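Long-range contacts in cupin 2 conserved barrel domain protein (Leptotrichia buccalis, PDB 3RNS), which is of unknown function but belongs to the cupin superfamily and folds into two cupin-like beta barrels: residues Y61-I72 and Y93-I104; K77-L85 and S127-V135. All blocks are in the same frame, centred on the assembly; numbering follows the deposited sequence. Where two conformers were deposited one is given.

Interaction 1 (Y61-I72 and Y93-I104); sequences YYCFNGNGEIFI and YSIEARDNLKLI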
loop_
_atom_site.group_PDB
_atom_site.type_symbol
_atom_site.label_atom_id
_atom_site.label_comp_id
_atom_site.label_asym_id
_atom_site.label_seq_id
_atom_site.Cartn_x
_atom_site.Cartn_y
_atom_site.Cartn_z
ATOM N N TYR A 61 0.075 3.838 7.003
ATOM C CA TYR A 61 0.578 4.665 5.940
ATOM C C TYR A 61 1.734 3.988 5.290
ATOM O O TYR A 61 2.631 3.485 6.009
ATOM C CB TYR A 61 1.064 5.999 6.508
ATOM C CG TYR A 61 -0.091 6.855 6.969
ATOM C CD1 TYR A 61 -0.837 7.566 6.053
ATOM C CD2 TYR A 61 -0.475 6.896 8.311
ATOM C CE1 TYR A 61 -1.906 8.335 6.427
ATOM C CE2 TYR A 61 -1.556 7.668 8.705
ATOM C CZ TYR A 61 -2.258 8.383 7.747
ATOM O OH TYR A 61 -3.351 9.120 8.072
ATOM N N TYR A 62 1.726 3.976 3.961
ATOM C CA TYR A 62 2.916 3.611 3.173
ATOM C C TYR A 62 3.312 4.821 2.345
ATOM O O TYR A 62 2.482 5.378 1.593
ATOM C CB TYR A 62 2.635 2.381 2.286
ATOM C CG TYR A 62 3.812 2.066 1.384
ATOM C CD1 TYR A 62 5.007 1.578 1.928
ATOM C CD2 TYR A 62 3.789 2.351 0.036
ATOM C CE1 TYR A 62 6.104 1.345 1.163
ATOM C CE2 TYR A 62 4.926 2.089 -0.769
ATOM C CZ TYR A 62 6.069 1.603 -0.180
ATOM O OH TYR A 62 7.194 1.333 -0.888
ATOM N N CYS A 63 4.558 5.269 2.487
ATOM C CA CYS A 63 5.037 6.461 1.785
ATOM C C CYS A 63 5.701 6.057 0.479
ATOM O O CYS A 63 6.659 5.246 0.466
ATOM C CB CYS A 63 6.018 7.229 2.674
ATOM S SG CYS A 63 6.777 8.600 1.882
ATOM N N PHE A 64 5.196 6.595 -0.624
ATOM C CA PHE A 64 5.754 6.316 -1.926
ATOM C C PHE A 64 6.400 7.529 -2.622
ATOM O O PHE A 64 6.751 7.453 -3.798
ATOM C CB PHE A 64 4.688 5.588 -2.800
ATOM C CG PHE A 64 3.443 6.391 -3.134
ATOM C CD1 PHE A 64 2.302 6.363 -2.303
ATOM C CD2 PHE A 64 3.368 7.090 -4.343
ATOM C CE1 PHE A 64 1.203 7.057 -2.647
ATOM C CE2 PHE A 64 2.230 7.763 -4.696
ATOM C CZ PHE A 64 1.153 7.770 -3.851
ATOM N N ASN A 65 6.597 8.622 -1.897
ATOM C CA ASN A 65 7.311 9.788 -2.436
ATOM C C ASN A 65 7.568 10.741 -1.315
ATOM O O ASN A 65 6.668 11.031 -0.490
ATOM C CB ASN A 65 6.507 10.575 -3.506
ATOM C CG ASN A 65 7.413 11.426 -4.433
ATOM O OD1 ASN A 65 8.101 10.895 -5.292
ATOM N ND2 ASN A 65 7.356 12.751 -4.289
ATOM N N GLY A 66 8.774 11.291 -1.340
ATOM C CA GLY A 66 9.105 12.413 -0.496
ATOM C C GLY A 66 9.415 12.069 0.930
ATOM O O GLY A 66 9.752 10.927 1.267
ATOM N N ASN A 67 9.297 13.090 1.773
ATOM C CA ASN A 67 9.733 13.047 3.156
ATOM C C ASN A 67 8.773 13.831 3.968
ATOM O O ASN A 67 8.387 14.875 3.525
ATOM C CB ASN A 67 11.088 13.783 3.318
ATOM C CG ASN A 67 12.217 13.037 2.695
ATOM O OD1 ASN A 67 12.694 12.039 3.247
ATOM N ND2 ASN A 67 12.642 13.488 1.522
ATOM N N GLY A 68 8.491 13.392 5.181
ATOM C CA GLY A 68 7.727 14.191 6.107
ATOM C C GLY A 68 7.908 13.829 7.557
ATOM O O GLY A 68 8.777 13.035 7.899
ATOM N N GLU A 69 7.074 14.434 8.399
ATOM C CA GLU A 69 7.136 14.278 9.846
ATOM C C GLU A 69 5.724 14.012 10.385
ATOM O O GLU A 69 4.761 14.663 9.956
ATOM C CB GLU A 69 7.740 15.532 10.468
ATOM C CG GLU A 69 9.101 15.883 9.852
ATOM C CD GLU A 69 9.892 16.966 10.617
ATOM O OE1 GLU A 69 9.332 18.034 10.950
ATOM O OE2 GLU A 69 11.106 16.747 10.867
ATOM N N ILE A 70 5.607 13.041 11.288
ATOM C CA ILE A 70 4.334 12.717 11.898
ATOM C C ILE A 70 4.469 13.055 13.357
ATOM O O ILE A 70 5.455 12.683 13.970
ATOM C CB ILE A 70 3.967 11.226 11.779
ATOM C CG1 ILE A 70 4.480 10.604 10.464
ATOM C CG2 ILE A 70 2.449 11.050 11.864
ATOM C CD1 ILE A 70 3.573 10.811 9.261
ATOM N N PHE A 71 3.518 13.790 13.906
ATOM C CA PHE A 71 3.542 14.093 15.318
ATOM C C PHE A 71 2.341 13.416 15.894
ATOM O O PHE A 71 1.225 13.790 15.572
ATOM C CB PHE A 71 3.472 15.587 15.568
ATOM C CG PHE A 71 4.534 16.375 14.852
ATOM C CD1 PHE A 71 5.711 16.740 15.499
ATOM C CD2 PHE A 71 4.348 16.766 13.521
ATOM C CE1 PHE A 71 6.683 17.485 14.830
ATOM C CE2 PHE A 71 5.308 17.496 12.842
ATOM C CZ PHE A 71 6.483 17.860 13.494
ATOM N N ILE A 72 2.575 12.381 16.695
ATOM C CA ILE A 72 1.503 11.610 17.322
ATOM C C ILE A 72 1.500 12.011 18.773
ATOM O O ILE A 72 2.540 11.902 19.440
ATOM C CB ILE A 72 1.737 10.073 17.236
ATOM C CG1 ILE A 72 2.417 9.687 15.918
ATOM C CG2 ILE A 72 0.422 9.325 17.418
ATOM C CD1 ILE A 72 2.300 8.213 15.547
ATOM N N TYR A 93 -3.101 13.041 15.702
ATOM C CA TYR A 93 -1.841 13.189 14.994
ATOM C C TYR A 93 -1.939 14.246 13.902
ATOM O O TYR A 93 -3.010 14.690 13.523
ATOM C CB TYR A 93 -1.351 11.839 14.440
ATOM C CG TYR A 93 -2.220 11.195 13.364
ATOM C CD1 TYR A 93 -3.295 10.377 13.703
ATOM C CD2 TYR A 93 -1.958 11.395 12.010
ATOM C CE1 TYR A 93 -4.086 9.795 12.734
ATOM C CE2 TYR A 93 -2.732 10.798 11.028
ATOM C CZ TYR A 93 -3.792 9.993 11.399
ATOM O OH TYR A 93 -4.583 9.418 10.438
ATOM N N SER A 94 -0.781 14.670 13.440
ATOM C CA SER A 94 -0.689 15.495 12.270
ATOM C C SER A 94 0.408 14.893 11.413
ATOM O O SER A 94 1.307 14.212 11.943
ATOM C CB SER A 94 -0.378 16.954 12.649
ATOM O OG SER A 94 0.826 17.036 13.401
ATOM N N ILE A 95 0.324 15.141 10.105
ATOM C CA ILE A 95 1.376 14.767 9.126
ATOM C C ILE A 95 1.805 15.997 8.317
ATOM O O ILE A 95 0.956 16.626 7.652
ATOM C CB ILE A 95 0.896 13.714 8.143
ATOM C CG1 ILE A 95 0.342 12.485 8.897
ATOM C CG2 ILE A 95 2.025 13.275 7.204
ATOM C CD1 ILE A 95 -0.096 11.326 7.965
ATOM N N GLU A 96 3.093 16.341 8.398
ATOM C CA GLU A 96 3.659 17.493 7.707
ATOM C C GLU A 96 4.562 17.035 6.578
ATOM O O GLU A 96 5.409 16.159 6.731
ATOM C CB GLU A 96 4.452 18.393 8.667
ATOM C CG GLU A 96 3.634 18.984 9.790
ATOM C CD GLU A 96 4.406 20.038 10.661
ATOM O OE1 GLU A 96 3.790 20.637 11.574
ATOM O OE2 GLU A 96 5.613 20.261 10.429
ATOM N N ALA A 97 4.374 17.636 5.427
ATOM C CA ALA A 97 5.227 17.377 4.280
ATOM C C ALA A 97 6.458 18.310 4.285
ATOM O O ALA A 97 6.301 19.522 4.289
ATOM C CB ALA A 97 4.406 17.580 2.988
ATOM N N ARG A 98 7.667 17.738 4.228
ATOM C CA ARG A 98 8.916 18.502 4.117
ATOM C C ARG A 98 9.259 18.794 2.666
ATOM O O ARG A 98 9.997 19.697 2.374
ATOM C CB ARG A 98 10.073 17.728 4.761
ATOM C CG ARG A 98 9.889 17.586 6.255
ATOM C CD ARG A 98 10.177 18.906 6.990
ATOM N NE ARG A 98 9.085 19.224 7.911
ATOM C CZ ARG A 98 8.148 20.133 7.719
ATOM N NH1 ARG A 98 8.139 20.910 6.648
ATOM N NH2 ARG A 98 7.212 20.277 8.636
ATOM N N ASP A 99 8.712 17.992 1.769
ATOM C CA ASP A 99 8.779 18.180 0.325
ATOM C C ASP A 99 7.435 17.598 -0.211
ATOM O O ASP A 99 6.431 17.607 0.525
ATOM C CB ASP A 99 9.995 17.435 -0.217
ATOM C CG ASP A 99 10.005 15.985 0.196
ATOM O OD1 ASP A 99 8.894 15.429 0.462
ATOM O OD2 ASP A 99 11.118 15.403 0.262
ATOM N N ASN A 100 7.375 17.090 -1.441
ATOM C CA ASN A 100 6.093 16.535 -1.938
ATOM C C ASN A 100 5.884 15.106 -1.415
ATOM O O ASN A 100 6.429 14.166 -1.946
ATOM C CB ASN A 100 6.073 16.568 -3.450
ATOM C CG ASN A 100 4.708 16.118 -4.054
ATOM O OD1 ASN A 100 4.672 15.851 -5.249
ATOM N ND2 ASN A 100 3.604 16.055 -3.255
ATOM N N LEU A 101 5.122 14.986 -0.336
ATOM C CA LEU A 101 4.923 13.743 0.380
ATOM C C LEU A 101 3.704 13.040 -0.171
ATOM O O LEU A 101 2.642 13.639 -0.278
ATOM C CB LEU A 101 4.722 14.040 1.850
ATOM C CG LEU A 101 4.519 12.812 2.708
ATOM C CD1 LEU A 101 5.784 11.882 2.686
ATOM C CD2 LEU A 101 4.130 13.278 4.094
ATOM N N LYS A 102 3.870 11.780 -0.561
ATOM C CA LYS A 102 2.749 11.014 -1.066
ATOM C C LYS A 102 2.583 9.764 -0.227
ATOM O O LYS A 102 3.566 9.080 0.122
ATOM C CB LYS A 102 2.931 10.668 -2.546
ATOM C CG LYS A 102 2.997 11.939 -3.441
ATOM C CD LYS A 102 3.070 11.590 -4.882
ATOM C CE LYS A 102 3.226 12.847 -5.765
ATOM N NZ LYS A 102 3.292 12.404 -7.191
ATOM N N LEU A 103 1.342 9.431 0.079
ATOM C CA LEU A 103 1.058 8.381 1.059
ATOM C C LEU A 103 -0.087 7.552 0.582
ATOM O O LEU A 103 -1.072 8.106 0.015
ATOM C CB LEU A 103 0.663 9.023 2.374
ATOM C CG LEU A 103 1.646 9.907 3.148
ATOM C CD1 LEU A 103 0.937 10.563 4.289
ATOM C CD2 LEU A 103 2.868 9.100 3.626
ATOM N N ILE A 104 -0.007 6.237 0.802
ATOM C CA ILE A 104 -1.178 5.389 0.797
ATOM C C ILE A 104 -1.670 5.337 2.247
ATOM O O ILE A 104 -0.888 5.037 3.148
ATOM C CB ILE A 104 -0.883 3.918 0.342
ATOM C CG1 ILE A 104 -0.143 3.865 -0.993
ATOM C CG2 ILE A 104 -2.203 3.135 0.282
ATOM C CD1 ILE A 104 0.188 2.445 -1.486
#

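Interaction 2 (K77-L85 and S127-V135); sequences KTISNGDFL and SAFNLAEVV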
loop_
_atom_site.group_PDB
_atom_site.type_symbol
_atom_site.label_atom_id
_atom_site.label_comp_id
_atom_site.label_asym_id
_atom_site.label_seq_id
_atom_site.Cartn_x
_atom_site.Cartn_y
_atom_site.Cartn_z
ATOM N N LYS A 77 7.922 11.475 14.622
ATOM C CA LYS A 77 8.439 10.369 13.825
ATOM C C LYS A 77 8.722 10.931 12.442
ATOM O O LYS A 77 7.938 11.732 11.912
ATOM C CB LYS A 77 7.425 9.234 13.671
ATOM C CG LYS A 77 6.509 8.956 14.871
ATOM C CD LYS A 77 7.185 8.163 15.983
ATOM C CE LYS A 77 6.143 7.620 16.957
ATOM N NZ LYS A 77 6.765 7.104 18.205
ATOM N N THR A 78 9.824 10.507 11.848
ATOM C CA THR A 78 10.166 10.876 10.485
ATOM C C THR A 78 9.669 9.764 9.540
ATOM O O THR A 78 9.708 8.594 9.886
ATOM C CB THR A 78 11.687 11.103 10.369
ATOM O OG1 THR A 78 12.015 12.339 11.031
ATOM C CG2 THR A 78 12.124 11.185 8.923
ATOM N N ILE A 79 9.159 10.150 8.374
ATOM C CA ILE A 79 8.688 9.186 7.383
ATOM C C ILE A 79 9.278 9.569 6.039
ATOM O O ILE A 79 9.358 10.737 5.691
ATOM C CB ILE A 79 7.109 9.018 7.358
ATOM C CG1 ILE A 79 6.713 7.773 6.551
ATOM C CG2 ILE A 79 6.387 10.235 6.754
ATOM C CD1 ILE A 79 5.193 7.345 6.691
ATOM N N SER A 80 9.712 8.559 5.304
ATOM C CA SER A 80 10.347 8.745 4.013
ATOM C C SER A 80 9.868 7.713 3.007
ATOM O O SER A 80 9.218 6.696 3.371
ATOM C CB SER A 80 11.872 8.649 4.178
ATOM O OG SER A 80 12.512 8.965 2.952
ATOM N N ASN A 81 10.169 7.959 1.739
ATOM C CA ASN A 81 9.837 7.006 0.679
ATOM C C ASN A 81 10.232 5.555 1.011
ATOM O O ASN A 81 11.336 5.330 1.380
ATOM C CB ASN A 81 10.573 7.416 -0.602
ATOM C CG ASN A 81 9.998 6.772 -1.854
ATOM O OD1 ASN A 81 10.465 7.057 -2.930
ATOM N ND2 ASN A 81 9.000 5.915 -1.725
ATOM N N GLY A 82 9.324 4.595 0.845
ATOM C CA GLY A 82 9.547 3.202 1.234
ATOM C C GLY A 82 9.130 2.816 2.645
ATOM O O GLY A 82 9.151 1.628 3.022
ATOM N N ASP A 83 8.765 3.797 3.449
ATOM C CA ASP A 83 8.458 3.535 4.841
ATOM C C ASP A 83 6.987 3.210 5.062
ATOM O O ASP A 83 6.117 3.757 4.390
ATOM C CB ASP A 83 8.763 4.723 5.697
ATOM C CG ASP A 83 10.251 4.927 5.936
ATOM O OD1 ASP A 83 11.048 3.973 5.794
ATOM O OD2 ASP A 83 10.595 6.065 6.316
ATOM N N PHE A 84 6.760 2.386 6.086
ATOM C CA PHE A 84 5.465 2.022 6.593
ATOM C C PHE A 84 5.353 2.466 8.044
ATOM O O PHE A 84 6.338 2.363 8.801
ATOM C CB PHE A 84 5.361 0.519 6.511
ATOM C CG PHE A 84 4.023 -0.012 6.866
ATOM C CD1 PHE A 84 3.762 -0.483 8.139
ATOM C CD2 PHE A 84 3.023 -0.031 5.927
ATOM C CE1 PHE A 84 2.491 -1.017 8.442
ATOM C CE2 PHE A 84 1.756 -0.532 6.232
ATOM C CZ PHE A 84 1.502 -1.034 7.477
ATOM N N LEU A 85 4.169 2.956 8.419
ATOM C CA LEU A 85 3.879 3.372 9.765
ATOM C C LEU A 85 2.439 3.020 10.161
ATOM O O LEU A 85 1.511 3.251 9.383
ATOM C CB LEU A 85 4.046 4.898 9.872
ATOM C CG LEU A 85 3.757 5.600 11.221
ATOM C CD1 LEU A 85 4.735 5.165 12.294
ATOM C CD2 LEU A 85 3.854 7.069 11.013
ATOM N N SER A 127 7.090 3.607 15.500
ATOM C CA SER A 127 8.175 3.966 14.575
ATOM C C SER A 127 8.028 3.508 13.086
ATOM O O SER A 127 7.693 2.355 12.808
ATOM C CB SER A 127 9.488 3.442 15.123
ATOM O OG SER A 127 10.538 3.962 14.343
ATOM N N ALA A 128 8.283 4.418 12.139
ATOM C CA ALA A 128 8.243 4.097 10.703
ATOM C C ALA A 128 9.449 3.227 10.343
ATOM O O ALA A 128 10.532 3.418 10.879
ATOM C CB ALA A 128 8.256 5.349 9.875
ATOM N N PHE A 129 9.259 2.269 9.445
ATOM C CA PHE A 129 10.342 1.419 8.992
ATOM C C PHE A 129 10.254 1.126 7.489
ATOM O O PHE A 129 9.156 1.130 6.909
ATOM C CB PHE A 129 10.338 0.103 9.792
ATOM C CG PHE A 129 9.033 -0.620 9.744
ATOM C CD1 PHE A 129 8.019 -0.294 10.628
ATOM C CD2 PHE A 129 8.813 -1.606 8.815
ATOM C CE1 PHE A 129 6.795 -0.926 10.570
ATOM C CE2 PHE A 129 7.613 -2.259 8.757
ATOM C CZ PHE A 129 6.595 -1.926 9.647
ATOM N N ASN A 130 11.398 0.829 6.876
ATOM C CA ASN A 130 11.443 0.482 5.461
ATOM C C ASN A 130 10.813 -0.879 5.265
ATOM O O ASN A 130 11.220 -1.874 5.868
ATOM C CB ASN A 130 12.884 0.546 4.911
ATOM C CG ASN A 130 12.947 0.268 3.416
ATOM O OD1 ASN A 130 12.934 -0.891 2.978
ATOM N ND2 ASN A 130 12.961 1.323 2.621
ATOM N N LEU A 131 9.792 -0.931 4.405
ATOM C CA LEU A 131 9.003 -2.124 4.237
ATOM C C LEU A 131 9.749 -3.219 3.463
ATOM O O LEU A 131 9.731 -4.371 3.876
ATOM C CB LEU A 131 7.707 -1.757 3.521
ATOM C CG LEU A 131 6.531 -2.665 3.651
ATOM C CD1 LEU A 131 6.262 -2.984 5.091
ATOM C CD2 LEU A 131 5.355 -1.973 2.998
ATOM N N ALA A 132 10.409 -2.856 2.359
ATOM C CA ALA A 132 11.113 -3.822 1.511
ATOM C C ALA A 132 12.196 -4.579 2.306
ATOM O O ALA A 132 12.432 -5.806 2.130
ATOM C CB ALA A 132 11.729 -3.101 0.247
ATOM N N GLU A 133 12.835 -3.856 3.207
ATOM C CA GLU A 133 13.924 -4.452 3.969
ATOM C C GLU A 133 13.450 -5.432 5.052
ATOM O O GLU A 133 14.235 -6.138 5.627
ATOM C CB GLU A 133 14.825 -3.374 4.547
ATOM C CG GLU A 133 16.254 -3.391 3.961
ATOM C CD GLU A 133 16.420 -2.714 2.575
ATOM O OE1 GLU A 133 17.470 -2.994 1.939
ATOM O OE2 GLU A 133 15.540 -1.907 2.131
ATOM N N VAL A 134 12.160 -5.525 5.282
ATOM C CA VAL A 134 11.652 -6.414 6.326
ATOM C C VAL A 134 11.604 -7.889 5.895
ATOM O O VAL A 134 11.589 -8.796 6.729
ATOM C CB VAL A 134 10.275 -5.854 6.803
ATOM C CG1 VAL A 134 9.199 -6.900 6.829
ATOM C CG2 VAL A 134 10.451 -5.166 8.117
ATOM N N VAL A 135 11.553 -8.125 4.593
ATOM C CA VAL A 135 11.673 -9.468 4.065
ATOM C C VAL A 135 12.896 -9.552 3.179
ATOM O O VAL A 135 13.103 -8.727 2.292
ATOM C CB VAL A 135 10.444 -9.916 3.189
ATOM C CG1 VAL A 135 9.373 -10.528 4.063
ATOM C CG2 VAL A 135 9.920 -8.765 2.251
HETATM O O HOH W 1 12.440 3.977 3.719
HETATM O O HOH W 2 9.886 -0.189 1.042
#

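Interaction 1 (Y61-I72 and Y93-I104)
The Tyr61 ring takes Ile95 CD1 over one face, 3.7 Å above its plane, and meets Tyr93 OH at its edge. The two phenols come from opposite directions and close to 2.7 Å between Tyr61 OH and Tyr93 OH; Glu105 is a further hydrogen-bond partner of Tyr61 OH. Tyr61 CG lies beside its own backbone N (chi1 -71°), which swings the ring from strand 61-65 toward strand 93-97. Leu103 CD1 also touches this ring; Ile70 CD1 packs on Ile95 CG2, and Cys63 SG meets Leu101 CD1, extending the apolar contact. Phe64 lays one ring face on Lys102 CB, a CH-pi contact 3.8 Å from CB to the ring centroid, and Ile104 CG1 touches its CD1 side. Lys102 runs extended past the ring and carries NZ to Ile19 O and Asn16. Around the bend, Asp99 receives Asn67 with both oxygens: OD1 takes the backbone N of Asn67 at 2.7 Å on its syn lone pair, and OD2 takes Asn67 ND2 at 2.8 Å. Asn65 ND2 adds a bond of 2.9 Å to Asn100 O. Gly66 CA lies 3.2 Å from Asp99 OD1, close against Asn100 O. Farther out, the Arg98 guanidinium offers its edge to Glu69 OE1 through a weak, 3.3 Å bond from NE, the carboxylate standing almost perpendicular to it; Lys76 pairs with Glu69 and Asp47 with Arg98. Backbone bonds in antiparallel register, such as Glu96 N to Glu69 O, run on both sides of the bend. Two antiparallel strand pairs that turn together from one sheet into the other in this way are characteristic of the cupin jelly-roll barrel.

Interaction 2 (K77-L85 and S127-V135)
Phe84 lies alongside Phe129, the two side chains pointing the same way, with Phe84 CD1 3.5 Å from Phe129 CZ. The rings are neither stacked nor perpendicular: their planes stand 58° apart. Phe129 CG sits between its own N and carbonyl carbon (chi1 55°), which folds the ring back over the Phe84 backbone and sets one face above Phe84 O and CB. Leu131 CD1 reaches Phe84 CB at 3.9 Å, the two side chains crossing obliquely. The strands are joined beneath these side chains by a reciprocal pair of backbone bonds, Phe84 N to Phe129 O at 2.8 Å and Phe129 N to Phe84 O at 3.0 Å. A third, nearly straight bond runs from Leu131 N to Gly82 O. Gly82 occupies the positive-phi corner of the type II turn Ser80-Asp83. The turn is closed by Asp83 N to Ser80 O, and Asp83 OD2 also accepts from Ser80 N at 2.8 Å. A water bridges Asn81 O, Asp83 OD1 and Asn130 ND2; another links Gly82 O to Ala132 N, giving Gly82 O a second donor. Asn130 also turns OD1 onto Glu133 N, an Asx motif at the start of the short 3-10 segment 132-134. Ala128 CB fits against Thr78 O, while Leu85 CD1 packs on the backbone of Ser127 and Ala128. In the fold, strand 129-130 is an edge strand of the sheet within this chain, beside 83-87, whose other neighbour is 59-65. Leu131 packs on Tyr62 of that strand and Leu147 of strand 142-150, and Phe84 reaches Met155 of strand 153-160, where the sheets of the two halves of the chain approach each other.

How the interactions relate
Interactions 1 and 2 have centres about 11 Å apart and alternate along the chain, sharing two sheets. Strand 76-80 is joined to 67-72 by a probable hydrogen bond between Ile70 N and Lys77 O, 2.7 Å apart, and the turn before strand 83-87 meets strand 59-65 through another between Cys63 O and Gly82 N, 2.8 Å apart. The turn of interaction 2 therefore sits against the bend of interaction 1: Asn81 ND2 bonds to Cys63 O, and Ser80 OG to Asn67 OD1. Apolar side chains mingle too, Ile79 and Leu85 meeting Ile70. Interaction 1 builds part of the first barrel, and interaction 2 carries that barrel's edge toward strands of the second.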